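Long-range contact in flavin-dependent thymidylate synthase (Thermus thermophilus, PDB 6J61), which probably catalyses the reductive methylation of dUMP to dTMP, with methylenetetrahydrofolate as methyl donor and NADPH and reduced flavin (FADH2) as reductants: residues Ile7-Gln20 / Gln195-Arg207. Numbering follows the deposited sequence.
Sequences IPVLDKGFVRLVDQ and QYARAIAEIVKER
Val9, Val15 and Ile7 pack on Tyr196, Ala199 and Ile203, where the N-terminal beta-hairpin of the ThyX fold lies on helix 191-207. Strand 13-20 runs at 23° to the helix axis, and strand 7-9 runs nearly opposite to it.

The aromatic contact is a CH-pi interaction. Val9 CG1, anti to the backbone N (chi1 -172°), sits over the centre of one face of the Tyr196 ring, 3.7 Å from its centroid. At the ring edge Phe14 O lies in plane, 3.7 Å from Tyr196 CE1, and Val15 CG2 comes close to CD1. Tyr196 OH passes beside Gly13 CA and hydrogen-bonds Lys71 O of strand 65-73. A leucine at Tyr196 would probably leave Lys71 O without this partner and take the ring face from under Val9 CG1.

The remaining contacts are aliphatic. Ala199 CB touches both Val9 CG2 and Val15 CG2. Val15 CG1 reaches Ile203 CD1 at 3.8 Å. The Ile7 and Ile203 side chains lie side by side, pointing opposite ways, with Ile7 CD1 3.6 Å from Ile203 CG1. Ile200 CG1 touches Val15 CG1; its side chain also nears Trp80, so the helix probably backs the predicted dUMP site.

The polar contact is at the helix end. Gln20 NE2 bonds Gly22 O. Leu17 CD2 covers one face of the Arg207 guanidinium. Arg207, less surely placed, donates a bent bond from NE to Gln20 OE1 at 2.9 Å.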
loop_
_atom_site.group_PDB
_atom_site.type_symbol
_atom_site.label_atom_id
_atom_site.label_comp_id
_atom_site.label_asym_id
_atom_site.label_seq_id
_atom_site.Cartn_x
_atom_site.Cartn_y
_atom_site.Cartn_z
ATOM N N ILE A 7 20.536 -17.344 10.576
ATOM C CA ILE A 7 20.417 -18.667 9.984
ATOM C C ILE A 7 21.077 -18.661 8.623
ATOM O O ILE A 7 20.797 -17.807 7.793
ATOM C CB ILE A 7 18.953 -19.083 9.778
ATOM C CG1 ILE A 7 18.226 -19.164 11.119
ATOM C CG2 ILE A 7 18.895 -20.420 9.043
ATOM C CD1 ILE A 7 16.737 -19.333 10.959
ATOM N N PRO A 8 21.968 -19.617 8.370
ATOM C CA PRO A 8 22.619 -19.634 7.056
ATOM C C PRO A 8 21.683 -20.194 5.995
ATOM O O PRO A 8 20.881 -21.086 6.272
ATOM C CB PRO A 8 23.826 -20.560 7.266
ATOM C CG PRO A 8 24.023 -20.576 8.752
ATOM C CD PRO A 8 22.618 -20.560 9.290
ATOM N N VAL A 9 21.777 -19.659 4.786
ATOM C CA VAL A 9 20.977 -20.163 3.682
ATOM C C VAL A 9 21.887 -20.194 2.476
ATOM O O VAL A 9 22.681 -19.280 2.262
ATOM C CB VAL A 9 19.758 -19.275 3.349
ATOM C CG1 VAL A 9 18.889 -19.995 2.312
ATOM C CG2 VAL A 9 18.959 -18.960 4.612
ATOM N N LEU A 10 21.760 -21.248 1.687
ATOM C CA LEU A 10 22.579 -21.434 0.500
ATOM C C LEU A 10 24.046 -21.454 0.888
ATOM O O LEU A 10 24.385 -21.618 2.063
ATOM C CB LEU A 10 22.316 -20.333 -0.525
ATOM C CG LEU A 10 20.865 -20.231 -0.995
ATOM C CD1 LEU A 10 20.784 -19.264 -2.178
ATOM C CD2 LEU A 10 20.353 -21.601 -1.396
ATOM N N ASP A 11 24.915 -21.274 -0.098
ATOM C CA ASP A 11 26.341 -21.315 0.155
ATOM C C ASP A 11 26.873 -20.137 0.964
ATOM O O ASP A 11 27.627 -20.335 1.907
ATOM C CB ASP A 11 27.097 -21.460 -1.172
ATOM C CG ASP A 11 26.915 -20.264 -2.086
ATOM O OD1 ASP A 11 25.849 -19.622 -2.010
ATOM O OD2 ASP A 11 27.830 -19.972 -2.889
ATOM N N LYS A 12 26.469 -18.919 0.625
ATOM C CA LYS A 12 26.970 -17.757 1.353
ATOM C C LYS A 12 25.918 -16.780 1.904
ATOM O O LYS A 12 26.270 -15.710 2.392
ATOM C CB LYS A 12 27.941 -16.984 0.460
ATOM C CG LYS A 12 28.946 -17.846 -0.282
ATOM C CD LYS A 12 29.844 -16.980 -1.177
ATOM C CE LYS A 12 30.856 -17.804 -1.990
ATOM N NZ LYS A 12 30.221 -18.709 -2.987
ATOM N N GLY A 13 24.639 -17.133 1.837
ATOM C CA GLY A 13 23.616 -16.229 2.331
ATOM C C GLY A 13 23.208 -16.430 3.782
ATOM O O GLY A 13 23.790 -17.236 4.496
ATOM N N PHE A 14 22.204 -15.682 4.227
ATOM C CA PHE A 14 21.724 -15.803 5.599
ATOM C C PHE A 14 20.472 -14.970 5.883
ATOM O O PHE A 14 20.033 -14.174 5.057
ATOM C CB PHE A 14 22.844 -15.427 6.585
ATOM C CG PHE A 14 23.320 -13.988 6.479
ATOM C CD1 PHE A 14 22.595 -12.947 7.062
ATOM C CD2 PHE A 14 24.513 -13.681 5.822
ATOM C CE1 PHE A 14 23.050 -11.625 6.996
ATOM C CE2 PHE A 14 24.976 -12.358 5.751
ATOM C CZ PHE A 14 24.243 -11.331 6.340
ATOM N N VAL A 15 19.894 -15.185 7.056
ATOM C CA VAL A 15 18.722 -14.459 7.507
ATOM C C VAL A 15 18.994 -14.193 8.981
ATOM O O VAL A 15 19.266 -15.125 9.743
ATOM C CB VAL A 15 17.430 -15.305 7.353
ATOM C CG1 VAL A 15 16.263 -14.598 8.014
ATOM C CG2 VAL A 15 17.119 -15.526 5.885
ATOM N N ARG A 16 18.940 -12.923 9.376
ATOM C CA ARG A 16 19.192 -12.521 10.761
ATOM C C ARG A 16 18.072 -11.616 11.300
ATOM O O ARG A 16 17.709 -10.626 10.671
ATOM C CB ARG A 16 20.557 -11.795 10.835
ATOM C CG ARG A 16 20.898 -11.131 12.180
ATOM C CD ARG A 16 22.380 -10.708 12.258
ATOM N NE ARG A 16 22.655 -9.440 11.582
ATOM C CZ ARG A 16 22.311 -8.246 12.065
ATOM N NH1 ARG A 16 21.681 -8.152 13.230
ATOM N NH2 ARG A 16 22.581 -7.141 11.386
ATOM N N LEU A 17 17.514 -11.955 12.454
ATOM C CA LEU A 17 16.456 -11.123 13.027
ATOM C C LEU A 17 17.077 -9.875 13.656
ATOM O O LEU A 17 17.752 -9.961 14.675
ATOM C CB LEU A 17 15.667 -11.886 14.095
ATOM C CG LEU A 17 14.584 -11.032 14.769
ATOM C CD1 LEU A 17 13.514 -10.706 13.750
ATOM C CD2 LEU A 17 13.971 -11.755 15.958
ATOM N N VAL A 18 16.849 -8.715 13.056
ATOM C CA VAL A 18 17.419 -7.491 13.591
ATOM C C VAL A 18 16.585 -6.974 14.758
ATOM O O VAL A 18 17.126 -6.757 15.847
ATOM C CB VAL A 18 17.577 -6.435 12.472
ATOM C CG1 VAL A 18 18.043 -5.108 13.032
ATOM C CG2 VAL A 18 18.595 -6.945 11.463
ATOM N N ASP A 19 15.280 -6.793 14.559
ATOM C CA ASP A 19 14.417 -6.334 15.654
ATOM C C ASP A 19 13.039 -6.975 15.553
ATOM O O ASP A 19 12.730 -7.646 14.567
ATOM C CB ASP A 19 14.270 -4.810 15.647
ATOM C CG ASP A 19 13.840 -4.255 17.005
ATOM O OD1 ASP A 19 13.645 -5.057 17.945
ATOM O OD2 ASP A 19 13.702 -3.015 17.144
ATOM N N GLN A 20 12.214 -6.765 16.573
ATOM C CA GLN A 20 10.882 -7.329 16.595
ATOM C C GLN A 20 9.990 -6.495 17.501
ATOM O O GLN A 20 10.368 -6.188 18.624
ATOM C CB GLN A 20 10.941 -8.770 17.110
ATOM C CG GLN A 20 9.659 -9.564 16.932
ATOM C CD GLN A 20 9.597 -10.817 17.800
ATOM O OE1 GLN A 20 10.551 -11.600 17.871
ATOM N NE2 GLN A 20 8.453 -11.021 18.454
ATOM N N GLN A 195 14.006 -21.811 0.464
ATOM C CA GLN A 195 14.937 -22.016 1.567
ATOM C C GLN A 195 14.992 -20.782 2.447
ATOM O O GLN A 195 15.061 -20.895 3.664
ATOM C CB GLN A 195 16.342 -22.362 1.041
ATOM C CG GLN A 195 16.382 -23.546 0.068
ATOM C CD GLN A 195 15.367 -24.638 0.416
ATOM O OE1 GLN A 195 15.377 -25.186 1.519
ATOM N NE2 GLN A 195 14.477 -24.946 -0.530
ATOM N N TYR A 196 14.954 -19.602 1.842
ATOM C CA TYR A 196 14.976 -18.374 2.631
ATOM C C TYR A 196 13.685 -18.257 3.430
ATOM O O TYR A 196 13.686 -17.807 4.569
ATOM C CB TYR A 196 15.149 -17.146 1.726
ATOM C CG TYR A 196 16.588 -16.849 1.396
ATOM C CD1 TYR A 196 17.390 -16.115 2.280
ATOM C CD2 TYR A 196 17.168 -17.332 0.217
ATOM C CE1 TYR A 196 18.741 -15.872 1.997
ATOM C CE2 TYR A 196 18.506 -17.092 -0.075
ATOM C CZ TYR A 196 19.285 -16.368 0.820
ATOM O OH TYR A 196 20.617 -16.173 0.552
ATOM N N ALA A 197 12.577 -18.664 2.829
ATOM C CA ALA A 197 11.293 -18.606 3.518
ATOM C C ALA A 197 11.295 -19.597 4.697
ATOM O O ALA A 197 10.690 -19.341 5.740
ATOM C CB ALA A 197 10.154 -18.919 2.526
ATOM N N ARG A 198 11.982 -20.727 4.531
ATOM C CA ARG A 198 12.061 -21.725 5.595
ATOM C C ARG A 198 12.797 -21.116 6.794
ATOM O O ARG A 198 12.366 -21.236 7.946
ATOM C CB ARG A 198 12.800 -22.986 5.120
ATOM C CG ARG A 198 12.050 -23.825 4.090
ATOM C CD ARG A 198 12.371 -25.314 4.280
ATOM N NE ARG A 198 12.849 -25.974 3.058
ATOM C CZ ARG A 198 12.068 -26.529 2.130
ATOM N NH1 ARG A 198 10.744 -26.520 2.268
ATOM N NH2 ARG A 198 12.615 -27.099 1.057
ATOM N N ALA A 199 13.910 -20.457 6.508
ATOM C CA ALA A 199 14.690 -19.815 7.547
ATOM C C ALA A 199 13.796 -18.855 8.335
ATOM O O ALA A 199 13.733 -18.897 9.566
ATOM C CB ALA A 199 15.844 -19.058 6.917
ATOM N N ILE A 200 13.102 -17.989 7.613
ATOM C CA ILE A 200 12.233 -17.020 8.247
ATOM C C ILE A 200 11.141 -17.699 9.057
ATOM O O ILE A 200 10.865 -17.312 10.194
ATOM C CB ILE A 200 11.611 -16.085 7.190
ATOM C CG1 ILE A 200 12.719 -15.224 6.588
ATOM C CG2 ILE A 200 10.511 -15.223 7.807
ATOM C CD1 ILE A 200 12.237 -14.232 5.580
ATOM N N ALA A 201 10.527 -18.715 8.462
ATOM C CA ALA A 201 9.459 -19.452 9.122
ATOM C C ALA A 201 9.961 -19.947 10.478
ATOM O O ALA A 201 9.273 -19.831 11.503
ATOM C CB ALA A 201 9.031 -20.624 8.252
ATOM N N GLU A 202 11.172 -20.486 10.484
ATOM C CA GLU A 202 11.748 -20.983 11.720
ATOM C C GLU A 202 11.815 -19.881 12.776
ATOM O O GLU A 202 11.420 -20.082 13.925
ATOM C CB GLU A 202 13.148 -21.536 11.467
ATOM C CG GLU A 202 13.526 -22.641 12.417
ATOM C CD GLU A 202 12.593 -23.838 12.304
ATOM O OE1 GLU A 202 12.545 -24.455 11.213
ATOM O OE2 GLU A 202 11.907 -24.151 13.305
ATOM N N ILE A 203 12.301 -18.707 12.388
ATOM C CA ILE A 203 12.409 -17.616 13.339
ATOM C C ILE A 203 11.047 -17.180 13.846
ATOM O O ILE A 203 10.890 -16.893 15.025
ATOM C CB ILE A 203 13.130 -16.395 12.730
ATOM C CG1 ILE A 203 14.526 -16.792 12.274
ATOM C CG2 ILE A 203 13.251 -15.292 13.763
ATOM C CD1 ILE A 203 15.246 -15.686 11.553
ATOM N N VAL A 204 10.057 -17.137 12.963
ATOM C CA VAL A 204 8.723 -16.717 13.374
ATOM C C VAL A 204 8.083 -17.751 14.305
ATOM O O VAL A 204 7.441 -17.393 15.298
ATOM C CB VAL A 204 7.821 -16.450 12.128
ATOM C CG1 VAL A 204 6.387 -16.171 12.543
ATOM C CG2 VAL A 204 8.357 -15.252 11.362
ATOM N N LYS A 205 8.279 -19.028 13.997
ATOM C CA LYS A 205 7.726 -20.100 14.821
ATOM C C LYS A 205 8.178 -19.985 16.282
ATOM O O LYS A 205 7.378 -20.165 17.198
ATOM C CB LYS A 205 8.128 -21.456 14.253
ATOM C CG LYS A 205 7.551 -22.631 15.005
ATOM C CD LYS A 205 7.930 -23.945 14.319
ATOM C CE LYS A 205 7.381 -25.162 15.063
ATOM N NZ LYS A 205 7.645 -26.438 14.321
ATOM N N GLU A 206 9.451 -19.675 16.504
ATOM C CA GLU A 206 9.949 -19.522 17.870
ATOM C C GLU A 206 9.471 -18.231 18.540
ATOM O O GLU A 206 9.162 -18.232 19.725
ATOM C CB GLU A 206 11.481 -19.559 17.897
ATOM C CG GLU A 206 12.085 -20.927 18.263
ATOM C CD GLU A 206 11.990 -21.256 19.761
ATOM O OE1 GLU A 206 12.623 -20.547 20.578
ATOM O OE2 GLU A 206 11.287 -22.225 20.123
ATOM N N ARG A 207 9.390 -17.143 17.774
ATOM C CA ARG A 207 8.986 -15.839 18.313
ATOM C C ARG A 207 7.486 -15.613 18.551
ATOM O O ARG A 207 7.119 -14.966 19.524
ATOM C CB ARG A 207 9.530 -14.728 17.420
ATOM C CG ARG A 207 10.911 -15.003 16.858
ATOM C CD ARG A 207 11.981 -15.122 17.918
ATOM N NE ARG A 207 12.143 -13.870 18.641
ATOM C CZ ARG A 207 13.259 -13.516 19.272
ATOM N NH1 ARG A 207 14.315 -14.323 19.266
ATOM N NH2 ARG A 207 13.323 -12.355 19.907
#